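Local coordinates for putative redox protein (Lactobacillus casei, PDB 2QL8) that is a putative redox protein of the OsmC/Ohr family that probably reduces organic hydroperoxides through reactive cysteines, as its relatives do, at residues T14-G24 and Y27-S38. Residues are numbered along the deposited sequence; the frame is centred on the assembly and turned at random.
Sequences TTAINDEELEG and YIPGGLKVQTSS. With EDO (1,2-ethanediol), chain D; EDO (1,2-ethanediol), chain F.
Antiparallel backbone pairing joins residues 14-24 to residues 27-38 at two places in the N-terminal part of the chain: strand 24-27 pairs with 33-36, while a single bridge ties strand 14-18 to Tyr27. In that bridge Ile17 and Tyr27 form a hydrogen-bonded pair, Ile17 N to Tyr27 O (2.8 Å) and Tyr27 N to Ile17 O (2.9 Å). Gly24 and Thr36 form another; Thr36 N reaches Gly24 O at 2.9 Å from above the carbonyl plane. Glycine fits here because a CB would run into Glu21 O.

The Tyr27 ring sits between Ile17 CB, 3.9 Å above one face and offset toward the rim, and a carbon of 1,2-ethanediol, probably from the crystallisation liquor, centred over the opposite face. With CG between the backbone N and the carbonyl carbon (chi1 64°), the ring lies alongside the branched isoleucine in a CH-pi contact. Pro29, in the type II turn 28-31, sets its CG against Ile17 CD1 (3.8 Å), while Ile28 CD1 meets Ala16 CB (3.7 Å).

In one of its two conformers Glu23, bent at chi2 (-64°), accepts a hydrogen bond from Ser38 N at OE2 (3.0 Å), from above the carboxylate plane; His43 and Asn41 also bind this carboxylate. Asn18 OD1 accepts from Glu20 N, forming an Asx turn as the strand ends. Strand 14-18 also pairs with a strand of the second subunit, consistent with the intertwined dimer of OsmC/Ohr proteins.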
loop_
_atom_site.group_PDB
_atom_site.type_symbol
_atom_site.label_atom_id
_atom_site.label_comp_id
_atom_site.label_asym_id
_atom_site.label_seq_id
_atom_site.Cartn_x
_atom_site.Cartn_y
_atom_site.Cartn_z
ATOM N N THR A 14 -0.096 -0.500 13.396
ATOM C CA THR A 14 -1.167 0.443 13.121
ATOM C C THR A 14 -2.335 -0.344 12.535
ATOM O O THR A 14 -2.225 -1.541 12.222
ATOM C CB THR A 14 -0.705 1.572 12.145
ATOM O OG1 THR A 14 -1.704 2.582 12.075
ATOM C CG2 THR A 14 -0.407 1.040 10.736
ATOM N N THR A 15 -3.460 0.341 12.402
ATOM C CA THR A 15 -4.642 -0.233 11.780
ATOM C C THR A 15 -5.265 0.811 10.840
ATOM O O THR A 15 -5.132 2.020 11.065
ATOM C CB THR A 15 -5.694 -0.775 12.795
ATOM O OG1 THR A 15 -6.336 0.345 13.423
ATOM C CG2 THR A 15 -5.103 -1.717 13.825
ATOM N N ALA A 16 -5.972 0.303 9.829
ATOM C CA ALA A 16 -6.708 1.116 8.849
ATOM C C ALA A 16 -8.073 0.467 8.635
ATOM O O ALA A 16 -8.178 -0.764 8.551
ATOM C CB ALA A 16 -5.966 1.183 7.535
ATOM N N ILE A 17 -9.115 1.296 8.531
ATOM C CA ILE A 17 -10.472 0.809 8.327
ATOM C C ILE A 17 -11.111 1.462 7.101
ATOM O O ILE A 17 -10.942 2.684 6.878
ATOM C CB ILE A 17 -11.333 1.046 9.588
ATOM C CG1 ILE A 17 -10.769 0.265 10.786
ATOM C CG2 ILE A 17 -12.813 0.707 9.306
ATOM C CD1 ILE A 17 -11.464 0.536 12.171
ATOM N N ASN A 18 -11.865 0.662 6.350
ATOM C CA ASN A 18 -12.808 1.229 5.396
ATOM C C ASN A 18 -14.133 0.479 5.594
ATOM O O ASN A 18 -14.225 -0.733 5.401
ATOM C CB ASN A 18 -12.301 1.144 3.958
ATOM C CG ASN A 18 -13.167 1.912 2.978
ATOM O OD1 ASN A 18 -14.402 1.939 3.094
ATOM N ND2 ASN A 18 -12.527 2.522 2.007
ATOM N N ASP A 19 -15.155 1.219 5.988
ATOM C CA ASP A 19 -16.490 0.650 6.157
ATOM C C ASP A 19 -17.584 1.370 5.376
ATOM O O ASP A 19 -18.783 1.243 5.690
ATOM C CB ASP A 19 -16.779 0.553 7.636
ATOM C CG ASP A 19 -16.853 1.877 8.345
ATOM O OD1 ASP A 19 -16.826 2.966 7.734
ATOM O OD2 ASP A 19 -16.960 1.829 9.579
ATOM N N GLU A 20 -17.184 2.007 4.287
ATOM C CA GLU A 20 -18.089 2.773 3.447
ATOM C C GLU A 20 -18.187 2.302 2.005
ATOM O O GLU A 20 -17.523 1.365 1.603
ATOM C CB GLU A 20 -17.709 4.280 3.522
ATOM C CG GLU A 20 -17.816 4.888 4.911
ATOM C CD GLU A 20 -17.320 6.326 4.996
ATOM O OE1 GLU A 20 -17.603 7.125 4.079
ATOM O OE2 GLU A 20 -16.612 6.650 5.971
ATOM N N GLU A 21 -19.136 2.902 1.258
ATOM C CA GLU A 21 -19.312 2.662 -0.164
ATOM C C GLU A 21 -18.105 3.168 -0.954
ATOM O O GLU A 21 -17.266 3.908 -0.400
ATOM C CB GLU A 21 -20.596 3.386 -0.679
ATOM C CG GLU A 21 -21.840 2.807 -0.093
ATOM C CD GLU A 21 -23.082 3.667 -0.365
ATOM O OE1 GLU A 21 -23.020 4.913 -0.165
ATOM O OE2 GLU A 21 -24.097 3.062 -0.752
ATOM N N LEU A 22 -18.047 2.796 -2.241
ATOM C CA LEU A 22 -16.916 3.143 -3.103
ATOM C C LEU A 22 -16.643 4.650 -3.005
ATOM O O LEU A 22 -15.503 5.098 -2.885
ATOM C CB LEU A 22 -17.178 2.647 -4.534
ATOM C CG LEU A 22 -16.070 2.718 -5.583
ATOM C CD1 LEU A 22 -14.770 2.015 -5.125
ATOM C CD2 LEU A 22 -16.601 2.125 -6.937
ATOM N N GLU A 23 -17.710 5.439 -3.047
ATOM C CA GLU A 23 -17.599 6.839 -2.733
ATOM C C GLU A 23 -17.700 6.973 -1.216
ATOM O O GLU A 23 -18.787 6.947 -0.614
ATOM C CB GLU A 23 -18.676 7.622 -3.484
ATOM C CG GLU A 23 -18.677 7.278 -4.950
ATOM C CD GLU A 23 -17.396 7.657 -5.666
ATOM O OE1 GLU A 23 -16.939 8.794 -5.429
ATOM O OE2 GLU A 23 -16.921 6.866 -6.502
ATOM N N GLY A 24 -16.532 7.028 -0.560
ATOM C CA GLY A 24 -16.501 7.022 0.890
ATOM C C GLY A 24 -15.236 7.603 1.475
ATOM O O GLY A 24 -14.811 8.688 1.098
ATOM N N TYR A 27 -9.749 5.352 6.954
ATOM C CA TYR A 27 -9.070 6.042 8.032
ATOM C C TYR A 27 -8.250 5.157 8.927
ATOM O O TYR A 27 -8.467 3.987 9.058
ATOM C CB TYR A 27 -10.081 6.820 8.891
ATOM C CG TYR A 27 -11.099 5.944 9.607
ATOM C CD1 TYR A 27 -12.230 5.512 8.962
ATOM C CD2 TYR A 27 -10.902 5.545 10.923
ATOM C CE1 TYR A 27 -13.171 4.716 9.631
ATOM C CE2 TYR A 27 -11.802 4.754 11.574
ATOM C CZ TYR A 27 -12.955 4.347 10.922
ATOM O OH TYR A 27 -13.887 3.572 11.624
ATOM N N ILE A 28 -7.270 5.807 9.525
ATOM C CA ILE A 28 -6.480 5.253 10.616
ATOM C C ILE A 28 -7.185 5.684 11.904
ATOM O O ILE A 28 -7.324 6.878 12.157
ATOM C CB ILE A 28 -5.042 5.849 10.622
ATOM C CG1 ILE A 28 -4.333 5.670 9.264
ATOM C CG2 ILE A 28 -4.199 5.286 11.774
ATOM C CD1 ILE A 28 -4.264 4.221 8.775
ATOM N N PRO A 29 -7.649 4.722 12.703
ATOM C CA PRO A 29 -8.268 5.108 13.988
ATOM C C PRO A 29 -7.279 5.947 14.789
ATOM O O PRO A 29 -6.116 5.543 14.948
ATOM C CB PRO A 29 -8.536 3.759 14.652
ATOM C CG PRO A 29 -8.771 2.831 13.513
ATOM C CD PRO A 29 -7.761 3.274 12.461
ATOM N N GLY A 30 -7.740 7.109 15.259
ATOM C CA GLY A 30 -6.861 8.026 15.981
ATOM C C GLY A 30 -5.997 8.899 15.087
ATOM O O GLY A 30 -5.225 9.722 15.590
ATOM N N GLY A 31 -6.087 8.712 13.768
ATOM C CA GLY A 31 -5.189 9.366 12.826
ATOM C C GLY A 31 -5.858 9.840 11.545
ATOM O O GLY A 31 -7.029 10.263 11.546
ATOM N N LEU A 32 -5.107 9.756 10.447
ATOM C CA LEU A 32 -5.479 10.310 9.135
ATOM C C LEU A 32 -6.744 9.662 8.587
ATOM O O LEU A 32 -6.866 8.444 8.573
ATOM C CB LEU A 32 -4.334 10.070 8.138
ATOM C CG LEU A 32 -4.506 10.460 6.663
ATOM C CD1 LEU A 32 -4.714 12.004 6.546
ATOM C CD2 LEU A 32 -3.366 9.914 5.777
ATOM N N LYS A 33 -7.665 10.487 8.096
ATOM C CA LYS A 33 -8.831 10.048 7.345
ATOM C C LYS A 33 -8.732 10.687 5.961
ATOM O O LYS A 33 -8.495 11.904 5.834
ATOM C CB LYS A 33 -10.135 10.493 8.050
ATOM C CG LYS A 33 -11.411 10.158 7.289
ATOM C CD LYS A 33 -12.608 10.543 8.122
ATOM C CE LYS A 33 -13.663 9.520 8.213
ATOM N NZ LYS A 33 -14.915 10.020 8.896
ATOM N N VAL A 34 -8.977 9.882 4.938
ATOM C CA VAL A 34 -8.951 10.322 3.566
ATOM C C VAL A 34 -10.317 10.035 2.896
ATOM O O VAL A 34 -10.918 8.993 3.116
ATOM C CB VAL A 34 -7.778 9.697 2.735
ATOM C CG1 VAL A 34 -6.424 10.227 3.283
ATOM C CG2 VAL A 34 -7.847 8.158 2.743
ATOM N N GLN A 35 -10.769 10.975 2.058
ATOM C CA GLN A 35 -11.882 10.723 1.171
ATOM C C GLN A 35 -11.434 9.810 0.040
ATOM O O GLN A 35 -10.357 9.999 -0.529
ATOM C CB GLN A 35 -12.405 12.047 0.599
ATOM C CG GLN A 35 -13.611 11.856 -0.252
ATOM C CD GLN A 35 -14.204 13.138 -0.750
ATOM O OE1 GLN A 35 -13.503 14.136 -0.989
ATOM N NE2 GLN A 35 -15.516 13.110 -0.955
ATOM N N THR A 36 -12.270 8.828 -0.284
ATOM C CA THR A 36 -12.006 7.894 -1.341
ATOM C C THR A 36 -13.139 7.923 -2.398
ATOM O O THR A 36 -14.281 8.276 -2.103
ATOM C CB THR A 36 -11.826 6.444 -0.783
ATOM O OG1 THR A 36 -13.025 5.999 -0.141
ATOM C CG2 THR A 36 -10.622 6.365 0.175
ATOM N N SER A 37 -12.795 7.496 -3.606
ATOM C CA SER A 37 -13.742 7.379 -4.707
ATOM C C SER A 37 -13.179 6.467 -5.776
ATOM O O SER A 37 -11.988 6.142 -5.800
ATOM C CB SER A 37 -14.091 8.752 -5.305
ATOM O OG SER A 37 -12.975 9.408 -5.872
ATOM N N SER A 38 -14.055 6.000 -6.664
ATOM C CA SER A 38 -13.626 5.131 -7.734
ATOM C C SER A 38 -12.625 5.861 -8.602
ATOM O O SER A 38 -12.860 7.015 -8.974
ATOM C CB SER A 38 -14.791 4.751 -8.652
ATOM O OG SER A 38 -14.311 3.984 -9.731
HETATM C C1 EDO D . -10.833 8.384 13.509
HETATM O O1 EDO D . -10.379 7.640 14.617
HETATM C C2 EDO D . -9.713 9.304 13.030
HETATM O O2 EDO D . -9.511 9.097 11.631
HETATM C C1 EDO F . -14.082 7.758 11.868
HETATM O O1 EDO F . -14.309 9.172 11.682
HETATM C C2 EDO F . -15.420 7.055 11.667
HETATM O O2 EDO F . -15.927 7.362 10.354
HETATM O O HOH W 1 -15.060 3.950 1.185
HETATM O O HOH W 2 -16.882 9.132 7.108
HETATM O O HOH W 3 -13.298 3.819 -2.042
HETATM O O HOH W 4 -16.650 10.364 -0.298
#